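Convulxin alpha (Crotalus durissus, PDB 1UMR) activates platelets, as a subunit of a snake venom C-type lectin-like toxin, by binding the platelet collagen receptor glycoprotein VI. Local coordinates at residues A[18-23]-A[60-65]; A[42-47]-A[68-73]; A[64-69]-A[108-113]; A[102-107]-A[119-124]. One frame throughout, in Å; residues are numbered along the deposited sequence.

Contact 1. Residues A[18-23]-A[60-65]; sequences IFNEEM and NIEESF
OD1 of Asn20 is held by one hydrogen bond, accepting from the backbone N of Glu62 at 2.8 Å, with the donor lying above the carbonyl plane instead of along a lone pair. ND2 of the same amide gives a single, straighter bond (169°) to the carbonyl O of Asn60, 3.0 Å away and close to the plane of the amide. CG, anti to the carbonyl carbon, points the amide at the loop that leaves helix 47-60, and the two bonds together fix its rotation. In the C-type lectin-like fold this joins strand 14-20 and the inverse gamma turn centred on Asn20 to the loop between helix 47-60 and strand 67-74. That loop then bends through a type I turn from Glu62 to Phe65, which brings the Phe65 ring up so that CD1 meets Asn20 OD1 edge-on, 3.5 Å apart. Glu22 stretches its extended chain to the same ring, its carboxylate plane turned 52° from it, and OE1 comes to 3.0 Å from Phe65 CE2. On the inner side, CD1 of Ile18 crosses Ile61 obliquely, touching CG1 at 3.8 Å. Asn60 turns its own amide away, to Met56 and Tyr9.

Contact 2. Residues A[42-47]-A[68-73]; sequences VSIKSA and VSIGLR
Val42 and Ile70 cross obliquely and meet by single methyl groups, CG2 of Val42 lying 3.7 Å from CG2 of Ile70. Ile70 has CG1 in the crowded position between its backbone N and carbonyl carbon (chi1 70°), which sets CG2 anti to the carbonyl carbon and delivers that branch to the valine. Ile44, two residues further on, directs its CB at segment 68-73, and its CD1 just reaches the same Ile70 methyl at 4.5 Å, so one branch of Ile70 serves both residues of the loop. Next to this apolar contact the backbones are joined by one hydrogen bond, from Gly71 N to Val42 O at 2.8 Å. The acceptor is approached in its carbonyl plane, although the bend at the hydrogen (134°) is considerable. Gly71, with no side chain, lies close against the Val42 carbonyl. The site is buried: Val42 also packs on Tyr16 and Val128, and Ile70 on Leu107. Leu72 and Arg73 extend the sheet by an antiparallel ladder into another chain of the assembly. Such a join, between the exit of edge strand 40-41 and the irregular middle of strand 67-74, ties the two antiparallel sheets of the C-type lectin-like fold together.

Contact 3. Residues A[64-69]-A[108-113]; sequences SFSHVS and KKETGF
Ser66 O is the focus of the first shell. It accepts a hydrogen bond from Lys109 N at 2.7 Å, nearly straight (169°) and arriving on a lone pair in the carbonyl plane, while CA of Lys108 adds a CA-H...O contact to the same oxygen at 3.4 Å. Beside them CB of Ser66 rests on CB of Lys109 at 3.6 Å. One residue along, His67 and Lys108 form an antiparallel non-hydrogen-bonded pair, so their side chains leave the same face of the sheet and lie side by side; CG of Lys108 comes to 3.9 Å from NE2 of His67. OE1 of Glu110 approaches the edge of that imidazole, 3.9 Å from NE2, with the carboxylate turned 75° from the ring, too far for a hydrogen bond. The bend of Glu110 at chi2 brings OE1 back toward Ser66 and the imidazole edge.

On the inner side CG2 of Val68 touches CE2 of Phe113 at 4.1 Å, the two side chains crossing at about a right angle. Behind these contacts, Gly112 N bonds to Lys109 O in the 3-10 turn at 109-110, and the longer-range bond from Phe113 N to Lys108 O draws Phe113 back, so that CA of Lys109 stands over one face of its ring. Helix 47-60 holds this ring through Ala54, Val57 and Thr58. The end of the C-type lectin-like three-stranded sheet is thus fixed by one straight backbone bond and side-chain packing, and the nearby lysine and glutamate would act on His67 in opposite senses, probably with partly compensating effects on its ionisation.

Contact 4. Residues A[102-107]-A[119-124]; sequences TKCSLL and ASCIGK
Two backbone hydrogen bonds join Cys104 and Ala119 as an antiparallel hydrogen-bonded pair: Cys104 N gives to Ala119 O at 2.8 Å, almost along the C=O axis, and Ala119 N returns a bond to Cys104 O at 3.0 Å from above the carbonyl plane. Lys103 and Cys104 both face Ala119, a classic beta bulge at the start of strand 104-108, in the three-stranded sheet of the C-type lectin-like fold. Lys103 N, poorly angled to Ala119 O, bonds instead to a water, which accepts from it at 3.1 Å and from Cys121 N at 2.8 Å and so bridges the two segments beside the Cys104-Ala119 pair. The Cys104-Cys121 disulfide locks the same corner covalently. In both cysteines SG is anti to the carbonyl carbon, and the bridge has a chi3 of 95°, near the relaxed right angle. SG of Cys121 also lies against the Lys103 backbone. The lysine chain runs out extended, its NZ bonding to the carbonyls of Asn76 and Glu78, while Ser105 points away from segment 119-124, its OG bonding to Leu72 O. Thr102 leans its CG2 over the peptide between Ala119 and Ser120. CD1 of Leu106 presses on CB of Ala119 at 3.3 Å.

Overall arrangement
From the N terminus, strand 14-20 runs into contact 1, which closes a long loop holding helices 25-35 and 47-60. Contact 2 opens inside that loop, at 42-47, and closes beyond it on strand 67-74, so the two cross. Contact 3 begins on residues shared with both, and it spans the long excursion between strands 67-74 and 104-108. Contact 4 opens within that span and closes after it, at 119-124, crossing contact 3. Val68 is the meeting point: it packs on Ile18 and Ile61 of contact 1, while its carbonyl probably bonds Leu107 N. Together the contacts tie the two sheets and helix 47-60 into one domain.

Contact 1. Residues A[18-23]-A[60-65]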
loop_
_atom_site.group_PDB
_atom_site.type_symbol
_atom_site.label_atom_id
_atom_site.label_comp_id
_atom_site.label_asym_id
_atom_site.label_seq_id
_atom_site.Cartn_x
_atom_site.Cartn_y
_atom_site.Cartn_z
ATOM N N ILE A 18 52.052 21.500 -5.800
ATOM C CA ILE A 18 52.263 21.851 -4.412
ATOM C C ILE A 18 53.291 22.970 -4.243
ATOM O O ILE A 18 54.366 22.931 -4.801
ATOM C CB ILE A 18 52.585 20.634 -3.585
ATOM C CG1 ILE A 18 52.983 20.991 -2.135
ATOM C CG2 ILE A 18 53.587 19.650 -4.289
ATOM C CD1 ILE A 18 52.984 19.732 -1.395
ATOM N N PHE A 19 52.939 24.022 -3.532
ATOM C CA PHE A 19 53.973 25.009 -3.190
ATOM C C PHE A 19 54.558 24.716 -1.778
ATOM O O PHE A 19 53.845 24.786 -0.780
ATOM C CB PHE A 19 53.430 26.434 -3.325
ATOM C CG PHE A 19 53.194 26.799 -4.740
ATOM C CD1 PHE A 19 54.231 27.422 -5.499
ATOM C CD2 PHE A 19 52.043 26.335 -5.413
ATOM C CE1 PHE A 19 54.062 27.681 -6.832
ATOM C CE2 PHE A 19 51.850 26.667 -6.782
ATOM C CZ PHE A 19 52.879 27.302 -7.516
ATOM N N ASN A 20 55.843 24.392 -1.697
ATOM C CA ASN A 20 56.426 24.282 -0.397
ATOM C C ASN A 20 56.764 25.599 0.260
ATOM O O ASN A 20 57.917 25.920 0.391
ATOM C CB ASN A 20 57.651 23.483 -0.555
ATOM C CG ASN A 20 57.347 22.011 -0.764
ATOM O OD1 ASN A 20 56.918 21.197 0.187
ATOM N ND2 ASN A 20 57.643 21.585 -2.010
ATOM N N GLU A 21 55.769 26.333 0.714
ATOM C CA GLU A 21 55.872 27.664 1.312
ATOM C C GLU A 21 54.753 27.656 2.345
ATOM O O GLU A 21 53.671 27.090 2.086
ATOM C CB GLU A 21 55.431 28.751 0.340
ATOM C CG GLU A 21 56.412 29.853 0.034
ATOM C CD GLU A 21 56.755 29.762 -1.439
ATOM O OE1 GLU A 21 57.766 29.061 -1.705
ATOM O OE2 GLU A 21 55.990 30.321 -2.323
ATOM N N GLU A 22 54.973 28.295 3.485
ATOM C CA GLU A 22 54.043 28.137 4.587
ATOM C C GLU A 22 53.067 29.326 4.634
ATOM O O GLU A 22 53.505 30.461 4.739
ATOM C CB GLU A 22 54.850 28.130 5.851
ATOM C CG GLU A 22 55.329 26.757 6.203
ATOM C CD GLU A 22 56.382 26.764 7.313
ATOM O OE1 GLU A 22 56.508 25.687 7.945
ATOM O OE2 GLU A 22 57.077 27.802 7.536
ATOM N N MET A 23 51.757 29.072 4.581
ATOM C CA MET A 23 50.839 30.153 4.366
ATOM C C MET A 23 49.552 29.768 4.993
ATOM O O MET A 23 49.320 28.612 5.199
ATOM C CB MET A 23 50.613 30.388 2.892
ATOM C CG MET A 23 51.639 31.386 2.256
ATOM S SD MET A 23 51.165 31.752 0.585
ATOM C CE MET A 23 52.673 32.329 -0.222
ATOM N N ASN A 60 56.478 15.554 -4.096
ATOM C CA ASN A 60 57.121 16.872 -4.178
ATOM C C ASN A 60 57.139 17.568 -2.881
ATOM O O ASN A 60 57.717 18.665 -2.747
ATOM C CB ASN A 60 56.550 17.755 -5.288
ATOM C CG ASN A 60 56.686 17.071 -6.714
ATOM O OD1 ASN A 60 57.472 17.519 -7.528
ATOM N ND2 ASN A 60 55.952 15.971 -6.955
ATOM N N ILE A 61 56.512 16.983 -1.862
ATOM C CA ILE A 61 56.617 17.823 -0.637
ATOM C C ILE A 61 58.073 17.838 0.014
ATOM O O ILE A 61 58.743 16.839 0.036
ATOM C CB ILE A 61 55.522 17.414 0.303
ATOM C CG1 ILE A 61 55.330 18.479 1.350
ATOM C CG2 ILE A 61 55.682 15.885 0.864
ATOM C CD1 ILE A 61 54.268 18.001 2.313
ATOM N N GLU A 62 58.563 18.970 0.471
ATOM C CA GLU A 62 59.744 18.983 1.264
ATOM C C GLU A 62 59.617 18.107 2.482
ATOM O O GLU A 62 58.573 18.152 3.171
ATOM C CB GLU A 62 60.103 20.392 1.683
ATOM C CG GLU A 62 61.154 20.955 0.716
ATOM C CD GLU A 62 61.008 22.472 0.551
ATOM O OE1 GLU A 62 61.315 23.009 -0.573
ATOM O OE2 GLU A 62 60.595 23.123 1.560
ATOM N N GLU A 63 60.672 17.292 2.727
ATOM C CA GLU A 63 60.680 16.318 3.811
ATOM C C GLU A 63 60.208 16.822 5.243
ATOM O O GLU A 63 59.736 16.022 6.049
ATOM C CB GLU A 63 62.122 15.730 3.940
ATOM C CG GLU A 63 62.342 14.283 3.452
ATOM C CD GLU A 63 63.900 14.149 3.263
ATOM O OE1 GLU A 63 64.791 14.795 3.845
ATOM O OE2 GLU A 63 64.357 13.998 1.876
ATOM N N SER A 64 60.349 18.112 5.572
ATOM C CA SER A 64 59.982 18.593 6.909
ATOM C C SER A 64 58.597 19.239 7.060
ATOM O O SER A 64 58.300 19.863 8.107
ATOM C CB SER A 64 60.984 19.631 7.350
ATOM O OG SER A 64 60.670 20.846 6.715
ATOM N N PHE A 65 57.808 19.180 5.980
ATOM C CA PHE A 65 56.420 19.587 6.005
ATOM C C PHE A 65 55.651 18.277 5.965
ATOM O O PHE A 65 56.133 17.247 5.425
ATOM C CB PHE A 65 56.040 20.510 4.805
ATOM C CG PHE A 65 56.808 21.874 4.751
ATOM C CD1 PHE A 65 57.343 22.350 3.516
ATOM C CD2 PHE A 65 56.964 22.668 5.894
ATOM C CE1 PHE A 65 58.041 23.601 3.429
ATOM C CE2 PHE A 65 57.691 23.909 5.836
ATOM C CZ PHE A 65 58.219 24.397 4.586
#

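Contact 2. Residues A[42-47]-A[68-73]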
loop_
_atom_site.group_PDB
_atom_site.type_symbol
_atom_site.label_atom_id
_atom_site.label_comp_id
_atom_site.label_asym_id
_atom_site.label_seq_id
_atom_site.Cartn_x
_atom_site.Cartn_y
_atom_site.Cartn_z
ATOM N N VAL A 42 43.618 23.436 -4.423
ATOM C CA VAL A 42 42.953 22.280 -5.006
ATOM C C VAL A 42 41.541 21.986 -4.433
ATOM O O VAL A 42 41.286 22.034 -3.236
ATOM C CB VAL A 42 43.597 20.893 -4.664
ATOM C CG1 VAL A 42 44.079 20.112 -5.794
ATOM C CG2 VAL A 42 44.366 20.847 -3.479
ATOM N N SER A 43 40.706 21.475 -5.320
ATOM C CA SER A 43 39.505 20.752 -5.075
ATOM C C SER A 43 39.623 19.260 -5.555
ATOM O O SER A 43 40.248 18.944 -6.548
ATOM C CB SER A 43 38.353 21.435 -5.844
ATOM O OG SER A 43 38.540 21.457 -7.246
ATOM N N ILE A 44 38.978 18.345 -4.893
ATOM C CA ILE A 44 39.325 16.990 -5.171
ATOM C C ILE A 44 37.949 16.365 -5.293
ATOM O O ILE A 44 37.201 16.394 -4.314
ATOM C CB ILE A 44 40.029 16.410 -3.960
ATOM C CG1 ILE A 44 41.331 17.135 -3.748
ATOM C CG2 ILE A 44 40.079 14.928 -4.041
ATOM C CD1 ILE A 44 42.206 16.561 -2.701
ATOM N N LYS A 45 37.607 15.920 -6.518
ATOM C CA LYS A 45 36.231 15.647 -6.942
ATOM C C LYS A 45 35.986 14.230 -7.322
ATOM O O LYS A 45 34.860 13.925 -7.766
ATOM C CB LYS A 45 35.801 16.561 -8.098
ATOM C CG LYS A 45 35.776 18.080 -7.590
ATOM C CD LYS A 45 34.984 19.025 -8.427
ATOM C CE LYS A 45 35.534 20.440 -8.269
ATOM N NZ LYS A 45 34.796 21.621 -8.880
ATOM N N SER A 46 36.971 13.356 -7.038
ATOM C CA SER A 46 36.738 11.888 -7.157
ATOM C C SER A 46 37.952 11.128 -6.609
ATOM O O SER A 46 39.022 11.727 -6.367
ATOM C CB SER A 46 36.491 11.456 -8.624
ATOM O OG SER A 46 37.812 11.460 -9.234
ATOM N N ALA A 47 37.771 9.826 -6.459
ATOM C CA ALA A 47 38.781 8.923 -5.888
ATOM C C ALA A 47 39.978 8.909 -6.822
ATOM O O ALA A 47 41.105 9.132 -6.390
ATOM C CB ALA A 47 38.176 7.506 -5.555
ATOM N N VAL A 68 49.088 19.685 4.109
ATOM C CA VAL A 68 48.883 20.513 2.883
ATOM C C VAL A 68 47.465 21.051 2.838
ATOM O O VAL A 68 46.477 20.297 2.971
ATOM C CB VAL A 68 49.228 19.743 1.571
ATOM C CG1 VAL A 68 49.349 20.698 0.381
ATOM C CG2 VAL A 68 50.577 19.112 1.703
ATOM N N SER A 69 47.352 22.351 2.695
ATOM C CA SER A 69 45.995 22.954 2.597
ATOM C C SER A 69 45.239 22.459 1.309
ATOM O O SER A 69 45.834 22.373 0.244
ATOM C CB SER A 69 46.097 24.474 2.576
ATOM O OG SER A 69 46.159 25.061 3.883
ATOM N N ILE A 70 43.949 22.143 1.405
ATOM C CA ILE A 70 43.103 22.062 0.215
ATOM C C ILE A 70 41.899 23.090 0.353
ATOM O O ILE A 70 41.799 23.882 1.330
ATOM C CB ILE A 70 42.639 20.733 0.001
ATOM C CG1 ILE A 70 41.636 20.446 1.102
ATOM C CG2 ILE A 70 43.840 19.743 -0.001
ATOM C CD1 ILE A 70 41.213 19.075 1.231
ATOM N N GLY A 71 41.046 23.151 -0.662
ATOM C CA GLY A 71 40.233 24.341 -0.925
ATOM C C GLY A 71 38.850 24.246 -0.258
ATOM O O GLY A 71 37.916 24.986 -0.625
ATOM N N LEU A 72 38.681 23.372 0.742
ATOM C CA LEU A 72 37.346 23.277 1.354
ATOM C C LEU A 72 37.262 24.124 2.560
ATOM O O LEU A 72 38.123 24.059 3.519
ATOM C CB LEU A 72 37.044 21.847 1.747
ATOM C CG LEU A 72 36.134 20.976 0.941
ATOM C CD1 LEU A 72 36.010 19.567 1.700
ATOM C CD2 LEU A 72 34.695 21.558 0.649
ATOM N N ARG A 73 36.193 24.884 2.632
ATOM C CA ARG A 73 36.140 25.778 3.810
ATOM C C ARG A 73 34.683 25.897 4.239
ATOM O O ARG A 73 33.781 25.837 3.369
ATOM C CB ARG A 73 36.841 27.135 3.508
ATOM C CG ARG A 73 36.474 28.390 4.448
ATOM C CD ARG A 73 37.426 29.676 4.339
ATOM N NE ARG A 73 37.383 30.480 5.594
ATOM C CZ ARG A 73 38.314 31.364 6.193
ATOM N NH1 ARG A 73 39.509 31.751 5.690
ATOM N NH2 ARG A 73 37.989 31.871 7.408
#

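Contact 3. Residues A[64-69]-A[108-113]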
loop_
_atom_site.group_PDB
_atom_site.type_symbol
_atom_site.label_atom_id
_atom_site.label_comp_id
_atom_site.label_asym_id
_atom_site.label_seq_id
_atom_site.Cartn_x
_atom_site.Cartn_y
_atom_site.Cartn_z
ATOM N N SER A 64 60.349 18.112 5.572
ATOM C CA SER A 64 59.982 18.593 6.909
ATOM C C SER A 64 58.597 19.239 7.060
ATOM O O SER A 64 58.300 19.863 8.107
ATOM C CB SER A 64 60.984 19.631 7.350
ATOM O OG SER A 64 60.670 20.846 6.715
ATOM N N PHE A 65 57.808 19.180 5.980
ATOM C CA PHE A 65 56.420 19.587 6.005
ATOM C C PHE A 65 55.651 18.277 5.965
ATOM O O PHE A 65 56.133 17.247 5.425
ATOM C CB PHE A 65 56.040 20.510 4.805
ATOM C CG PHE A 65 56.808 21.874 4.751
ATOM C CD1 PHE A 65 57.343 22.350 3.516
ATOM C CD2 PHE A 65 56.964 22.668 5.894
ATOM C CE1 PHE A 65 58.041 23.601 3.429
ATOM C CE2 PHE A 65 57.691 23.909 5.836
ATOM C CZ PHE A 65 58.219 24.397 4.586
ATOM N N SER A 66 54.466 18.288 6.566
ATOM C CA SER A 66 53.613 17.111 6.493
ATOM C C SER A 66 52.083 17.429 6.488
ATOM O O SER A 66 51.228 16.543 6.575
ATOM C CB SER A 66 53.975 16.195 7.660
ATOM O OG SER A 66 53.740 16.922 8.843
ATOM N N HIS A 67 51.727 18.688 6.318
ATOM C CA HIS A 67 50.322 19.038 6.176
ATOM C C HIS A 67 50.161 19.892 4.876
ATOM O O HIS A 67 51.023 20.746 4.566
ATOM C CB HIS A 67 49.944 19.870 7.421
ATOM C CG HIS A 67 49.812 19.059 8.662
ATOM N ND1 HIS A 67 49.311 19.571 9.826
ATOM C CD2 HIS A 67 50.099 17.759 8.908
ATOM C CE1 HIS A 67 49.253 18.612 10.733
ATOM N NE2 HIS A 67 49.741 17.502 10.202
ATOM N N VAL A 68 49.088 19.685 4.109
ATOM C CA VAL A 68 48.883 20.513 2.883
ATOM C C VAL A 68 47.465 21.051 2.838
ATOM O O VAL A 68 46.477 20.297 2.971
ATOM C CB VAL A 68 49.228 19.743 1.571
ATOM C CG1 VAL A 68 49.349 20.698 0.381
ATOM C CG2 VAL A 68 50.577 19.112 1.703
ATOM N N SER A 69 47.352 22.351 2.695
ATOM C CA SER A 69 45.995 22.954 2.597
ATOM C C SER A 69 45.239 22.459 1.309
ATOM O O SER A 69 45.834 22.373 0.244
ATOM C CB SER A 69 46.097 24.474 2.576
ATOM O OG SER A 69 46.159 25.061 3.883
ATOM N N LYS A 108 47.235 15.182 5.376
ATOM C CA LYS A 108 48.331 14.805 6.276
ATOM C C LYS A 108 49.290 13.813 5.655
ATOM O O LYS A 108 48.842 12.790 5.173
ATOM C CB LYS A 108 47.690 14.017 7.464
ATOM C CG LYS A 108 47.436 14.832 8.635
ATOM C CD LYS A 108 46.405 14.238 9.493
ATOM C CE LYS A 108 46.057 15.283 10.572
ATOM N NZ LYS A 108 45.855 14.660 11.942
ATOM N N LYS A 109 50.596 14.025 5.779
ATOM C CA LYS A 109 51.560 12.949 5.407
ATOM C C LYS A 109 51.244 11.647 6.132
ATOM O O LYS A 109 51.369 10.559 5.570
ATOM C CB LYS A 109 53.010 13.303 5.745
ATOM C CG LYS A 109 54.049 12.304 5.045
ATOM C CD LYS A 109 55.621 12.732 5.172
ATOM C CE LYS A 109 56.174 12.908 6.634
ATOM N NZ LYS A 109 57.565 12.332 6.923
ATOM N N GLU A 110 50.841 11.714 7.384
ATOM C CA GLU A 110 50.793 10.442 8.123
ATOM C C GLU A 110 49.631 9.552 7.670
ATOM O O GLU A 110 49.446 8.452 8.122
ATOM C CB GLU A 110 50.937 10.657 9.632
ATOM C CG GLU A 110 50.276 11.909 10.117
ATOM C CD GLU A 110 51.165 13.105 10.028
ATOM O OE1 GLU A 110 50.923 13.982 9.161
ATOM O OE2 GLU A 110 52.059 13.200 10.874
ATOM N N THR A 111 48.971 9.939 6.602
ATOM C CA THR A 111 47.931 9.067 6.127
ATOM C C THR A 111 47.932 8.917 4.577
ATOM O O THR A 111 46.936 8.531 3.913
ATOM C CB THR A 111 46.718 9.654 6.781
ATOM O OG1 THR A 111 45.875 8.606 7.174
ATOM C CG2 THR A 111 45.960 10.586 5.901
ATOM N N GLY A 112 49.111 9.207 4.011
ATOM C CA GLY A 112 49.322 9.010 2.590
ATOM C C GLY A 112 48.693 10.110 1.756
ATOM O O GLY A 112 48.392 9.860 0.599
ATOM N N PHE A 113 48.514 11.307 2.346
ATOM C CA PHE A 113 47.648 12.374 1.843
ATOM C C PHE A 113 46.257 11.930 1.337
ATOM O O PHE A 113 45.764 12.387 0.319
ATOM C CB PHE A 113 48.415 13.202 0.816
ATOM C CG PHE A 113 49.752 13.668 1.325
ATOM C CD1 PHE A 113 50.917 12.969 0.998
ATOM C CD2 PHE A 113 49.828 14.724 2.250
ATOM C CE1 PHE A 113 52.168 13.343 1.502
ATOM C CE2 PHE A 113 51.097 15.168 2.772
ATOM C CZ PHE A 113 52.290 14.453 2.387
#

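Contact 4. Residues A[102-107]-A[119-124]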
loop_
_atom_site.group_PDB
_atom_site.type_symbol
_atom_site.label_atom_id
_atom_site.label_comp_id
_atom_site.label_asym_id
_atom_site.label_seq_id
_atom_site.Cartn_x
_atom_site.Cartn_y
_atom_site.Cartn_z
ATOM N N THR A 102 37.747 25.414 13.660
ATOM C CA THR A 102 38.505 24.674 12.633
ATOM C C THR A 102 37.645 24.636 11.400
ATOM O O THR A 102 36.917 23.648 11.181
ATOM C CB THR A 102 38.872 23.212 13.060
ATOM O OG1 THR A 102 37.733 22.484 13.625
ATOM C CG2 THR A 102 39.949 23.202 14.262
ATOM N N LYS A 103 37.717 25.729 10.633
ATOM C CA LYS A 103 36.852 25.970 9.478
ATOM C C LYS A 103 37.522 25.719 8.065
ATOM O O LYS A 103 36.855 25.777 7.010
ATOM C CB LYS A 103 36.363 27.412 9.527
ATOM C CG LYS A 103 35.216 27.683 10.461
ATOM C CD LYS A 103 34.849 29.249 10.416
ATOM C CE LYS A 103 33.420 29.476 11.070
ATOM N NZ LYS A 103 33.132 30.965 10.874
ATOM N N CYS A 104 38.830 25.481 8.079
ATOM C CA CYS A 104 39.563 25.085 6.887
ATOM C C CYS A 104 39.812 23.572 6.777
ATOM O O CYS A 104 39.240 22.733 7.550
ATOM C CB CYS A 104 40.845 25.922 6.815
ATOM S SG CYS A 104 40.244 27.495 6.341
ATOM N N SER A 105 40.636 23.169 5.799
ATOM C CA SER A 105 40.917 21.727 5.643
ATOM C C SER A 105 42.253 21.420 5.018
ATOM O O SER A 105 42.921 22.287 4.454
ATOM C CB SER A 105 39.839 21.030 4.874
ATOM O OG SER A 105 39.857 21.670 3.633
ATOM N N LEU A 106 42.683 20.173 5.211
ATOM C CA LEU A 106 44.044 19.829 4.938
ATOM C C LEU A 106 44.260 18.334 4.639
ATOM O O LEU A 106 43.344 17.509 4.838
ATOM C CB LEU A 106 44.903 20.359 6.087
ATOM C CG LEU A 106 45.446 19.664 7.342
ATOM C CD1 LEU A 106 45.595 20.696 8.398
ATOM C CD2 LEU A 106 44.681 18.532 7.842
ATOM N N LEU A 107 45.414 18.003 4.028
ATOM C CA LEU A 107 45.827 16.587 3.924
ATOM C C LEU A 107 47.060 16.384 4.853
ATOM O O LEU A 107 47.870 17.305 5.031
ATOM C CB LEU A 107 46.282 16.336 2.490
ATOM C CG LEU A 107 45.375 15.865 1.300
ATOM C CD1 LEU A 107 43.907 15.686 1.546
ATOM C CD2 LEU A 107 45.676 16.632 -0.014
ATOM N N ALA A 119 40.751 21.816 10.001
ATOM C CA ALA A 119 41.872 22.558 10.514
ATOM C C ALA A 119 41.491 24.030 10.736
ATOM O O ALA A 119 40.644 24.583 10.073
ATOM C CB ALA A 119 43.113 22.494 9.488
ATOM N N SER A 120 42.249 24.639 11.610
ATOM C CA SER A 120 42.312 26.043 11.854
ATOM C C SER A 120 42.658 26.719 10.526
ATOM O O SER A 120 43.567 26.260 9.837
ATOM C CB SER A 120 43.463 26.224 12.908
ATOM O OG SER A 120 43.789 27.567 13.201
ATOM N N CYS A 121 41.939 27.792 10.159
ATOM C CA CYS A 121 42.332 28.608 9.022
ATOM C C CYS A 121 43.608 29.427 9.287
ATOM O O CYS A 121 44.254 29.908 8.317
ATOM C CB CYS A 121 41.196 29.525 8.591
ATOM S SG CYS A 121 39.831 28.490 8.072
ATOM N N ILE A 122 43.999 29.605 10.560
ATOM C CA ILE A 122 45.236 30.410 10.766
ATOM C C ILE A 122 46.563 29.659 10.748
ATOM O O ILE A 122 47.584 30.261 10.726
ATOM C CB ILE A 122 45.117 31.477 11.894
ATOM C CG1 ILE A 122 44.717 30.876 13.230
ATOM C CG2 ILE A 122 44.157 32.634 11.458
ATOM C CD1 ILE A 122 45.431 31.553 14.401
ATOM N N GLY A 123 46.569 28.339 10.629
ATOM C CA GLY A 123 47.858 27.669 10.498
ATOM C C GLY A 123 48.592 28.017 9.197
ATOM O O GLY A 123 47.973 28.200 8.151
ATOM N N LYS A 124 49.916 28.072 9.254
ATOM C CA LYS A 124 50.759 28.360 8.084
ATOM C C LYS A 124 51.414 27.085 7.466
ATOM O O LYS A 124 52.382 26.540 7.993
ATOM C CB LYS A 124 51.755 29.509 8.377
ATOM C CG LYS A 124 51.031 30.798 8.924
ATOM C CD LYS A 124 51.990 31.921 9.501
ATOM C CE LYS A 124 51.970 33.265 8.685
ATOM N NZ LYS A 124 50.613 33.999 8.377
HETATM O O HOH W 1 39.464 28.077 11.508
#